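Local structure of universal stress protein (5AHW) at residues K34-F42 against I67-A78; P95-D104 against V129-K138. The protein binds cyclic AMP as a homodimeric universal stress protein and probably serves in mycobacterial nucleotide signalling. All blocks are in the same frame, centred on the assembly; numbering follows the deposited sequence.

Contact 1 of 2, residues K34-F42 against I67-A78; sequences KLIIATAYF and IYAILREANDRA. With CMP (adenosine-3',5'-cyclic-monophosphate), chain K.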
loop_
_atom_site.group_PDB
_atom_site.type_symbol
_atom_site.label_atom_id
_atom_site.label_comp_id
_atom_site.label_asym_id
_atom_site.label_seq_id
_atom_site.Cartn_x
_atom_site.Cartn_y
_atom_site.Cartn_z
ATOM N N LYS B 34 15.001 7.011 1.762
ATOM C CA LYS B 34 15.328 6.638 3.115
ATOM C C LYS B 34 14.260 5.629 3.608
ATOM O O LYS B 34 13.065 5.907 3.514
ATOM C CB LYS B 34 15.316 7.890 3.976
ATOM C CG LYS B 34 15.692 7.666 5.426
ATOM C CD LYS B 34 15.979 9.001 6.124
ATOM C CE LYS B 34 16.040 8.820 7.646
ATOM N NZ LYS B 34 16.806 9.901 8.361
ATOM N N LEU B 35 14.712 4.489 4.122
ATOM C CA LEU B 35 13.871 3.610 4.873
ATOM C C LEU B 35 14.040 3.728 6.419
ATOM O O LEU B 35 15.172 3.661 6.961
ATOM C CB LEU B 35 14.153 2.206 4.482
ATOM C CG LEU B 35 13.275 1.153 5.134
ATOM C CD1 LEU B 35 11.882 1.172 4.587
ATOM C CD2 LEU B 35 13.875 -0.225 4.866
ATOM N N ILE B 36 12.907 3.858 7.108
ATOM C CA ILE B 36 12.870 3.925 8.567
ATOM C C ILE B 36 12.148 2.660 9.041
ATOM O O ILE B 36 10.981 2.438 8.724
ATOM C CB ILE B 36 12.201 5.229 9.035
ATOM C CG1 ILE B 36 13.010 6.443 8.556
ATOM C CG2 ILE B 36 12.148 5.307 10.561
ATOM C CD1 ILE B 36 12.407 7.807 8.859
ATOM N N ILE B 37 12.868 1.800 9.746
ATOM C CA ILE B 37 12.252 0.624 10.317
ATOM C C ILE B 37 11.874 0.969 11.754
ATOM O O ILE B 37 12.739 1.357 12.561
ATOM C CB ILE B 37 13.222 -0.585 10.285
ATOM C CG1 ILE B 37 13.795 -0.797 8.875
ATOM C CG2 ILE B 37 12.534 -1.862 10.808
ATOM C CD1 ILE B 37 14.761 -1.964 8.737
ATOM N N ALA B 38 10.604 0.812 12.086
ATOM C CA ALA B 38 10.106 1.110 13.421
ATOM C C ALA B 38 9.532 -0.114 14.145
ATOM O O ALA B 38 8.849 -0.947 13.547
ATOM C CB ALA B 38 9.058 2.222 13.348
ATOM N N THR B 39 9.840 -0.234 15.425
ATOM C CA THR B 39 9.294 -1.277 16.244
ATOM C C THR B 39 8.737 -0.615 17.500
ATOM O O THR B 39 9.483 0.052 18.296
ATOM C CB THR B 39 10.350 -2.307 16.653
ATOM O OG1 THR B 39 10.823 -2.985 15.495
ATOM C CG2 THR B 39 9.780 -3.331 17.600
ATOM N N ALA B 40 7.432 -0.770 17.680
ATOM C CA ALA B 40 6.778 -0.169 18.848
ATOM C C ALA B 40 6.817 -1.180 19.954
ATOM O O ALA B 40 6.623 -2.365 19.704
ATOM C CB ALA B 40 5.331 0.180 18.549
ATOM N N TYR B 41 7.029 -0.738 21.170
ATOM C CA TYR B 41 6.973 -1.646 22.315
ATOM C C TYR B 41 6.633 -0.870 23.634
ATOM O O TYR B 41 6.899 0.306 23.731
ATOM C CB TYR B 41 8.315 -2.397 22.455
ATOM C CG TYR B 41 9.416 -1.521 22.950
ATOM C CD1 TYR B 41 10.032 -0.615 22.125
ATOM C CD2 TYR B 41 9.816 -1.565 24.268
ATOM C CE1 TYR B 41 11.025 0.229 22.595
ATOM C CE2 TYR B 41 10.809 -0.716 24.763
ATOM C CZ TYR B 41 11.417 0.168 23.924
ATOM O OH TYR B 41 12.420 0.986 24.422
ATOM N N PHE B 42 5.997 -1.556 24.591
ATOM C CA PHE B 42 5.806 -1.079 25.998
ATOM C C PHE B 42 6.919 -1.722 26.870
ATOM O O PHE B 42 6.887 -2.919 27.098
ATOM C CB PHE B 42 4.456 -1.553 26.559
ATOM C CG PHE B 42 3.224 -1.352 25.654
ATOM C CD1 PHE B 42 2.687 -0.080 25.431
ATOM C CD2 PHE B 42 2.505 -2.465 25.165
ATOM C CE1 PHE B 42 1.510 0.079 24.715
ATOM C CE2 PHE B 42 1.319 -2.313 24.399
ATOM C CZ PHE B 42 0.824 -1.032 24.184
ATOM N N ILE B 67 14.131 -5.864 21.409
ATOM C CA ILE B 67 13.700 -4.852 20.439
ATOM C C ILE B 67 14.834 -4.552 19.500
ATOM O O ILE B 67 14.630 -4.455 18.304
ATOM C CB ILE B 67 13.163 -3.534 21.054
ATOM C CG1 ILE B 67 12.019 -3.809 22.005
ATOM C CG2 ILE B 67 12.637 -2.580 19.976
ATOM C CD1 ILE B 67 10.900 -4.631 21.429
ATOM N N TYR B 68 16.044 -4.496 20.002
ATOM C CA TYR B 68 17.182 -4.239 19.094
ATOM C C TYR B 68 17.526 -5.485 18.269
ATOM O O TYR B 68 18.019 -5.381 17.159
ATOM C CB TYR B 68 18.390 -3.652 19.831
ATOM C CG TYR B 68 18.191 -2.173 20.271
ATOM C CD1 TYR B 68 17.271 -1.852 21.266
ATOM C CD2 TYR B 68 18.911 -1.130 19.698
ATOM C CE1 TYR B 68 17.052 -0.553 21.660
ATOM C CE2 TYR B 68 18.696 0.176 20.090
ATOM C CZ TYR B 68 17.763 0.475 21.078
ATOM O OH TYR B 68 17.526 1.785 21.562
ATOM N N ALA B 69 17.253 -6.671 18.773
ATOM C CA ALA B 69 17.431 -7.867 17.921
ATOM C C ALA B 69 16.485 -7.823 16.693
ATOM O O ALA B 69 16.895 -8.027 15.569
ATOM C CB ALA B 69 17.237 -9.137 18.728
ATOM N N ILE B 70 15.230 -7.478 16.941
ATOM C CA ILE B 70 14.229 -7.233 15.891
ATOM C C ILE B 70 14.707 -6.163 14.920
ATOM O O ILE B 70 14.556 -6.319 13.694
ATOM C CB ILE B 70 12.880 -6.767 16.497
ATOM C CG1 ILE B 70 12.263 -7.924 17.236
ATOM C CG2 ILE B 70 11.916 -6.242 15.441
ATOM C CD1 ILE B 70 11.124 -7.565 18.197
ATOM N N LEU B 71 15.229 -5.050 15.424
ATOM C CA LEU B 71 15.643 -4.009 14.491
ATOM C C LEU B 71 16.840 -4.445 13.646
ATOM O O LEU B 71 16.812 -4.177 12.476
ATOM C CB LEU B 71 15.898 -2.653 15.187
ATOM C CG LEU B 71 14.534 -2.077 15.604
ATOM C CD1 LEU B 71 14.722 -1.045 16.696
ATOM C CD2 LEU B 71 13.749 -1.501 14.431
ATOM N N ARG B 72 17.865 -5.097 14.211
ATOM C CA ARG B 72 18.986 -5.539 13.367
ATOM C C ARG B 72 18.580 -6.584 12.318
ATOM O O ARG B 72 18.965 -6.502 11.156
ATOM C CB ARG B 72 20.243 -5.971 14.151
ATOM C CG ARG B 72 20.036 -6.974 15.265
ATOM C CD ARG B 72 21.351 -7.349 15.974
ATOM N NE ARG B 72 21.144 -7.731 17.395
ATOM C CZ ARG B 72 21.059 -6.879 18.428
ATOM N NH1 ARG B 72 21.172 -5.553 18.262
ATOM N NH2 ARG B 72 20.865 -7.359 19.653
ATOM N N GLU B 73 17.774 -7.567 12.683
ATOM C CA GLU B 73 17.317 -8.500 11.672
ATOM C C GLU B 73 16.504 -7.770 10.605
ATOM O O GLU B 73 16.734 -7.987 9.419
ATOM C CB GLU B 73 16.572 -9.670 12.281
ATOM C CG GLU B 73 16.029 -10.682 11.259
ATOM C CD GLU B 73 17.099 -11.516 10.526
ATOM O OE1 GLU B 73 18.292 -11.569 10.952
ATOM O OE2 GLU B 73 16.708 -12.145 9.501
ATOM N N ALA B 74 15.602 -6.872 10.993
ATOM C CA ALA B 74 14.854 -6.145 9.974
ATOM C C ALA B 74 15.776 -5.381 9.055
ATOM O O ALA B 74 15.542 -5.289 7.846
ATOM C CB ALA B 74 13.825 -5.206 10.577
ATOM N N ASN B 75 16.809 -4.809 9.643
ATOM C CA ASN B 75 17.837 -4.095 8.877
ATOM C C ASN B 75 18.540 -4.990 7.832
ATOM O O ASN B 75 18.670 -4.626 6.672
ATOM C CB ASN B 75 18.890 -3.518 9.841
ATOM C CG ASN B 75 19.769 -2.474 9.190
ATOM O OD1 ASN B 75 20.258 -2.653 8.084
ATOM N ND2 ASN B 75 19.997 -1.363 9.902
ATOM N N ASP B 76 19.001 -6.146 8.279
ATOM C CA ASP B 76 19.591 -7.131 7.395
ATOM C C ASP B 76 18.616 -7.505 6.273
ATOM O O ASP B 76 19.020 -7.602 5.128
ATOM C CB ASP B 76 20.027 -8.375 8.175
ATOM C CG ASP B 76 21.204 -8.099 9.087
ATOM O OD1 ASP B 76 21.947 -7.127 8.821
ATOM O OD2 ASP B 76 21.407 -8.863 10.067
ATOM N N ARG B 77 17.331 -7.666 6.576
ATOM C CA ARG B 77 16.374 -8.073 5.544
ATOM C C ARG B 77 16.221 -6.945 4.549
ATOM O O ARG B 77 16.285 -7.177 3.346
ATOM C CB ARG B 77 15.035 -8.408 6.159
ATOM C CG ARG B 77 15.059 -9.680 6.960
ATOM C CD ARG B 77 15.044 -10.849 6.017
ATOM N NE ARG B 77 13.708 -10.928 5.489
ATOM C CZ ARG B 77 12.759 -11.714 6.002
ATOM N NH1 ARG B 77 12.999 -12.483 7.023
ATOM N NH2 ARG B 77 11.577 -11.766 5.443
ATOM N N ALA B 78 16.063 -5.712 5.042
ATOM C CA ALA B 78 15.918 -4.559 4.152
ATOM C C ALA B 78 17.151 -4.303 3.295
ATOM O O ALA B 78 17.054 -3.968 2.125
ATOM C CB ALA B 78 15.581 -3.337 4.934
HETATM P P CMP K . 2.424 -8.301 9.949
HETATM O O1P CMP K . 2.753 -8.955 8.612
HETATM O O2P CMP K . 2.832 -9.163 11.051
HETATM O "O5'" CMP K . 0.937 -7.786 10.076
HETATM C "C5'" CMP K . 0.470 -6.758 10.984
HETATM C "C4'" CMP K . 1.481 -5.648 10.927
HETATM O "O4'" CMP K . 1.282 -4.637 11.899
HETATM C "C3'" CMP K . 2.876 -6.090 11.164
HETATM O "O3'" CMP K . 3.270 -6.920 10.081
HETATM C "C2'" CMP K . 3.612 -4.756 11.349
HETATM O "O2'" CMP K . 3.872 -4.063 10.120
HETATM C "C1'" CMP K . 2.538 -3.996 12.146
HETATM N N9 CMP K . 2.899 -4.122 13.578
HETATM C C8 CMP K . 2.367 -4.966 14.483
HETATM N N7 CMP K . 2.989 -4.854 15.667
HETATM C C5 CMP K . 3.909 -3.928 15.537
HETATM C C6 CMP K . 4.902 -3.280 16.414
HETATM N N6 CMP K . 4.995 -3.653 17.682
HETATM N N1 CMP K . 5.697 -2.333 15.898
HETATM C C2 CMP K . 5.623 -1.943 14.621
HETATM N N3 CMP K . 4.751 -2.497 13.752
HETATM C C4 CMP K . 3.887 -3.465 14.154
#
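Helix 67-78 packs on one face of the parallel sheet of the universal stress protein alpha/beta fold, where Ile37, Thr39 and Tyr41 of strand 34-41 meet it. The helix runs nearly antiparallel to the strand, at 155°, with the axes 8.9 Å apart. Side chains that alternate along the strand point at it. Near the strand's start Leu35 CD2 lies 3.5 Å from Ala78 CB. Ile37 reaches the helix with two branches. Its CG2 sits 3.6 Å from Ala74 CB and also touches Leu71 CD2. Its CD1 lies 3.5 Å from the backbone Ala74 O. The small Ala74 and Ala78 let the strand's larger side chains come close to the helix backbone. Thr39 splits its two branches. CG2 meets Ile67 CG2, while OG1 lies against the methyls of Ile70 and Leu71. OG1 points away from the carbonyl carbon (chi1 -65°), and this buried oxygen is hydrogen-bonded to Thr11 O. At the far end Ile67 lays CG1 over one face of the Tyr41 ring, a CH-pi contact 3.8 Å from the ring centroid. Ile67 CD1 meanwhile packs on Tyr41 CB. Near its C-terminal end the strand's backbone bonds the nucleotide. Ala40 N donates to N1 of cyclic AMP at 2.9 Å, almost straight at 173°. Ala40 O accepts from N6. This backbone pair reads the adenine edge. The whole is typical of HUP-clan nucleotide-binding domains, where the adenine is held at the C-terminal end of a parallel strand.

Contact 2 of 2, residues P95-D104 against V129-K138; sequences PVDALVELAD and VPANVARRSK. With CMP (adenosine-3',5'-cyclic-monophosphate), chain K; SO4 (sulfate ion), chain L.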
loop_
_atom_site.group_PDB
_atom_site.type_symbol
_atom_site.label_atom_id
_atom_site.label_comp_id
_atom_site.label_asym_id
_atom_site.label_seq_id
_atom_site.Cartn_x
_atom_site.Cartn_y
_atom_site.Cartn_z
ATOM N N PRO B 95 1.398 0.098 18.834
ATOM C CA PRO B 95 1.844 0.096 17.490
ATOM C C PRO B 95 1.175 1.163 16.625
ATOM O O PRO B 95 1.886 1.809 15.800
ATOM C CB PRO B 95 1.475 -1.309 16.979
ATOM C CG PRO B 95 1.277 -2.124 18.193
ATOM C CD PRO B 95 0.993 -1.226 19.326
ATOM N N VAL B 96 -0.155 1.304 16.716
ATOM C CA VAL B 96 -0.828 2.210 15.784
ATOM C C VAL B 96 -0.346 3.686 15.934
ATOM O O VAL B 96 0.059 4.415 14.944
ATOM C CB VAL B 96 -2.372 2.112 15.917
ATOM C CG1 VAL B 96 -3.032 3.127 14.999
ATOM C CG2 VAL B 96 -2.817 0.720 15.527
ATOM N N ASP B 97 -0.411 4.111 17.182
ATOM C CA ASP B 97 0.067 5.424 17.607
ATOM C C ASP B 97 1.523 5.593 17.174
ATOM O O ASP B 97 1.905 6.612 16.619
ATOM C CB ASP B 97 0.014 5.553 19.179
ATOM C CG ASP B 97 -1.465 5.714 19.781
ATOM O OD1 ASP B 97 -2.453 5.996 19.055
ATOM O OD2 ASP B 97 -1.609 5.617 21.023
ATOM N N ALA B 98 2.374 4.624 17.476
ATOM C CA ALA B 98 3.782 4.851 17.193
ATOM C C ALA B 98 4.022 5.021 15.686
ATOM O O ALA B 98 4.754 5.920 15.286
ATOM C CB ALA B 98 4.632 3.708 17.759
ATOM N N LEU B 99 3.354 4.226 14.844
ATOM C CA LEU B 99 3.606 4.267 13.387
ATOM C C LEU B 99 3.014 5.535 12.759
ATOM O O LEU B 99 3.708 6.242 12.011
ATOM C CB LEU B 99 3.078 3.036 12.664
ATOM C CG LEU B 99 3.808 1.767 13.041
ATOM C CD1 LEU B 99 3.065 0.513 12.590
ATOM C CD2 LEU B 99 5.187 1.746 12.431
ATOM N N VAL B 100 1.790 5.889 13.130
ATOM C CA VAL B 100 1.173 7.114 12.592
ATOM C C VAL B 100 1.861 8.356 13.040
ATOM O O VAL B 100 2.157 9.269 12.244
ATOM C CB VAL B 100 -0.298 7.176 12.917
ATOM C CG1 VAL B 100 -0.889 8.446 12.376
ATOM C CG2 VAL B 100 -0.984 5.977 12.236
ATOM N N GLU B 101 2.193 8.401 14.303
ATOM C CA GLU B 101 2.922 9.587 14.756
ATOM C C GLU B 101 4.296 9.714 14.133
ATOM O O GLU B 101 4.721 10.821 13.823
ATOM C CB GLU B 101 3.025 9.619 16.280
ATOM C CG GLU B 101 1.649 9.719 16.923
ATOM C CD GLU B 101 1.647 9.604 18.445
ATOM O OE1 GLU B 101 2.743 9.604 19.103
ATOM O OE2 GLU B 101 0.490 9.469 18.952
ATOM N N LEU B 102 4.997 8.597 13.978
ATOM C CA LEU B 102 6.341 8.638 13.433
ATOM C C LEU B 102 6.274 9.166 12.024
ATOM O O LEU B 102 7.067 9.948 11.586
ATOM C CB LEU B 102 7.017 7.261 13.486
ATOM C CG LEU B 102 8.301 7.055 12.684
ATOM C CD1 LEU B 102 9.378 8.030 13.170
ATOM C CD2 LEU B 102 8.779 5.649 12.861
ATOM N N ALA B 103 5.266 8.737 11.326
ATOM C CA ALA B 103 5.095 9.097 9.945
ATOM C C ALA B 103 4.816 10.593 9.744
ATOM O O ALA B 103 5.415 11.215 8.823
ATOM C CB ALA B 103 4.003 8.236 9.338
ATOM N N ASP B 104 3.942 11.175 10.580
ATOM C CA ASP B 104 3.792 12.611 10.649
ATOM C C ASP B 104 5.091 13.352 10.965
ATOM O O ASP B 104 5.384 14.398 10.341
ATOM C CB ASP B 104 2.786 13.021 11.721
ATOM C CG ASP B 104 1.372 12.776 11.304
ATOM O OD1 ASP B 104 1.155 12.394 10.141
ATOM O OD2 ASP B 104 0.465 12.979 12.148
ATOM N N VAL B 129 -3.796 -3.518 13.858
ATOM C CA VAL B 129 -2.777 -2.572 13.438
ATOM C C VAL B 129 -2.868 -2.135 11.978
ATOM O O VAL B 129 -2.930 -0.981 11.717
ATOM C CB VAL B 129 -1.384 -3.109 13.751
ATOM C CG1 VAL B 129 -0.343 -2.048 13.401
ATOM C CG2 VAL B 129 -1.319 -3.487 15.233
ATOM N N PRO B 130 -2.997 -3.064 11.016
ATOM C CA PRO B 130 -3.116 -2.518 9.667
ATOM C C PRO B 130 -4.376 -1.703 9.398
ATOM O O PRO B 130 -4.291 -0.726 8.692
ATOM C CB PRO B 130 -3.126 -3.753 8.762
ATOM C CG PRO B 130 -3.123 -4.933 9.660
ATOM C CD PRO B 130 -2.611 -4.485 10.986
ATOM N N ALA B 131 -5.552 -2.159 9.838
ATOM C CA ALA B 131 -6.763 -1.431 9.583
ATOM C C ALA B 131 -6.734 -0.053 10.262
ATOM O O ALA B 131 -7.188 0.941 9.684
ATOM C CB ALA B 131 -7.921 -2.209 10.096
ATOM N N ASN B 132 -6.224 0.017 11.498
ATOM C CA ASN B 132 -6.306 1.274 12.227
ATOM C C ASN B 132 -5.261 2.227 11.656
ATOM O O ASN B 132 -5.465 3.438 11.597
ATOM C CB ASN B 132 -6.068 1.092 13.739
ATOM C CG ASN B 132 -7.137 0.291 14.466
ATOM O OD1 ASN B 132 -8.085 -0.257 13.910
ATOM N ND2 ASN B 132 -7.021 0.303 15.782
ATOM N N VAL B 133 -4.117 1.695 11.289
ATOM C CA VAL B 133 -3.130 2.507 10.579
ATOM C C VAL B 133 -3.694 3.102 9.279
ATOM O O VAL B 133 -3.535 4.298 8.985
ATOM C CB VAL B 133 -1.858 1.672 10.298
ATOM C CG1 VAL B 133 -0.942 2.338 9.322
ATOM C CG2 VAL B 133 -1.056 1.494 11.555
ATOM N N ALA B 134 -4.383 2.252 8.520
ATOM C CA ALA B 134 -4.973 2.703 7.243
ATOM C C ALA B 134 -5.980 3.772 7.556
ATOM O O ALA B 134 -6.029 4.789 6.863
ATOM C CB ALA B 134 -5.643 1.513 6.501
ATOM N N ARG B 135 -6.797 3.599 8.618
ATOM C CA ARG B 135 -7.793 4.612 8.800
ATOM C C ARG B 135 -7.208 5.908 9.294
ATOM O O ARG B 135 -7.774 6.973 9.032
ATOM C CB ARG B 135 -8.949 4.191 9.695
ATOM C CG ARG B 135 -9.895 3.104 9.145
ATOM C CD ARG B 135 -11.111 2.939 10.029
ATOM N NE ARG B 135 -10.634 2.215 11.167
ATOM C CZ ARG B 135 -10.632 0.880 11.237
ATOM N NH1 ARG B 135 -11.248 0.145 10.320
ATOM N NH2 ARG B 135 -10.081 0.295 12.239
ATOM N N ARG B 136 -6.099 5.854 10.015
ATOM C CA ARG B 136 -5.600 7.040 10.720
ATOM C C ARG B 136 -4.499 7.793 9.959
ATOM O O ARG B 136 -4.262 8.939 10.217
ATOM C CB ARG B 136 -5.169 6.703 12.146
ATOM C CG ARG B 136 -6.344 6.283 13.056
ATOM C CD ARG B 136 -5.890 6.012 14.498
ATOM N NE ARG B 136 -6.896 5.240 15.245
ATOM C CZ ARG B 136 -6.668 4.545 16.329
ATOM N NH1 ARG B 136 -5.480 4.568 16.884
ATOM N NH2 ARG B 136 -7.671 3.904 16.943
ATOM N N SER B 137 -3.858 7.140 9.023
ATOM C CA SER B 137 -2.734 7.723 8.310
ATOM C C SER B 137 -3.129 8.930 7.481
ATOM O O SER B 137 -4.213 8.999 6.929
ATOM C CB SER B 137 -2.106 6.610 7.466
ATOM O OG SER B 137 -0.901 7.054 6.898
ATOM N N LYS B 138 -2.236 9.882 7.370
ATOM C CA LYS B 138 -2.413 11.006 6.465
ATOM C C LYS B 138 -1.449 10.830 5.308
ATOM O O LYS B 138 -1.219 11.767 4.625
ATOM C CB LYS B 138 -2.127 12.399 7.184
ATOM C CG LYS B 138 -3.049 12.645 8.437
ATOM C CD LYS B 138 -3.031 14.056 9.053
ATOM C CE LYS B 138 -1.623 14.613 9.283
ATOM N NZ LYS B 138 -1.590 15.770 10.273
HETATM P P CMP K . 2.424 -8.301 9.949
HETATM O O1P CMP K . 2.753 -8.955 8.612
HETATM O O2P CMP K . 2.832 -9.163 11.051
HETATM O "O5'" CMP K . 0.937 -7.786 10.076
HETATM C "C5'" CMP K . 0.470 -6.758 10.984
HETATM C "C4'" CMP K . 1.481 -5.648 10.927
HETATM O "O4'" CMP K . 1.282 -4.637 11.899
HETATM C "C3'" CMP K . 2.876 -6.090 11.164
HETATM O "O3'" CMP K . 3.270 -6.920 10.081
HETATM C "C2'" CMP K . 3.612 -4.756 11.349
HETATM O "O2'" CMP K . 3.872 -4.063 10.120
HETATM C "C1'" CMP K . 2.538 -3.996 12.146
HETATM N N9 CMP K . 2.899 -4.122 13.578
HETATM C C8 CMP K . 2.367 -4.966 14.483
HETATM N N7 CMP K . 2.989 -4.854 15.667
HETATM C C5 CMP K . 3.909 -3.928 15.537
HETATM C C6 CMP K . 4.902 -3.280 16.414
HETATM N N6 CMP K . 4.995 -3.653 17.682
HETATM N N1 CMP K . 5.697 -2.333 15.898
HETATM C C2 CMP K . 5.623 -1.943 14.621
HETATM N N3 CMP K . 4.751 -2.497 13.752
HETATM C C4 CMP K . 3.887 -3.465 14.154
HETATM S S SO4 L . -10.268 4.288 14.538
HETATM O O1 SO4 L . -9.608 5.649 14.579
HETATM O O2 SO4 L . -9.339 3.406 13.705
HETATM O O3 SO4 L . -11.589 4.467 13.890
HETATM O O4 SO4 L . -10.150 3.538 15.776
HETATM O O HOH W 1 -3.105 6.682 16.648
HETATM O O HOH W 2 0.376 9.724 8.888
#
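Val96 of helix 95-104 is a knob in a hole on helix 129-136, formed by Val129, Asn132, Val133 and Arg136. The two helices lie in one layer of the alpha/beta sandwich, with the axes 9.4 Å apart and 36° between their directions. The tight part is round Val96, near the start of helix 95-104. Val96 CG2 lies 3.7 Å from Asn132 CB. Its CG1, anti to the backbone N (chi1 176°), is turned to Arg136 and touches NH1 at 3.4 Å. Pro95 CB meets Val129 CG2, and Leu99 CD1 reaches Val129 and Val133 more distantly. Pro95, Leu99 and Val129 also face the ligand. Val129 CG1 lies 3.4 Å from the ribose O4' of cyclic AMP, Leu99 CD1 touches adenine N3, and Pro95 CB lies near C5. Farther along, Val100 makes longer contacts with Val133 and Arg136. The solvent side is loose and polar. Asp97 and Arg136 form only a long salt bridge, with their planes 35° apart. Water 1 spans the gap, donating to Asp97 OD1 and accepting from Arg136 NH1. The extended Arg136 chain carries its other nitrogens to a sulfate, probably from the crystallisation liquor. NE binds O1 and NH2 binds O4, while Arg135 NE gives a third bond, to O2. Asp104 and Lys138 cross at about a right angle and form another long pair, with OD2 3.9 Å from NZ. Water 2 ties their ends of the segments together: it donates to Asp104 OD1 at 3.1 Å and accepts from the backbone Lys138 N at 3.0 Å.

How the contacts relate
Contacts 1 and 2 lie on opposite sides of the chain's centre, with their centres about 17 Å apart. They follow each other along the chain. Strand 34-41 joins them, because its other side chains pack on helix 95-104. Ala38 CB lies 3.5 Å from Leu102 CD2, and Ala40 CB lies 3.7 Å from Ala98 CB. Cyclic AMP touches both contacts. Contact 1 gives the backbone bonds to its adenine, and contact 2 adds apolar walls along the base and the ribose. Gly10, Ser14, Ser16, Val116 and Thr146 supply further hydrogen bonds to the ligand. The second subunit packs against Ala134 and Arg135 in contact 2 but does not touch the segments of contact 1.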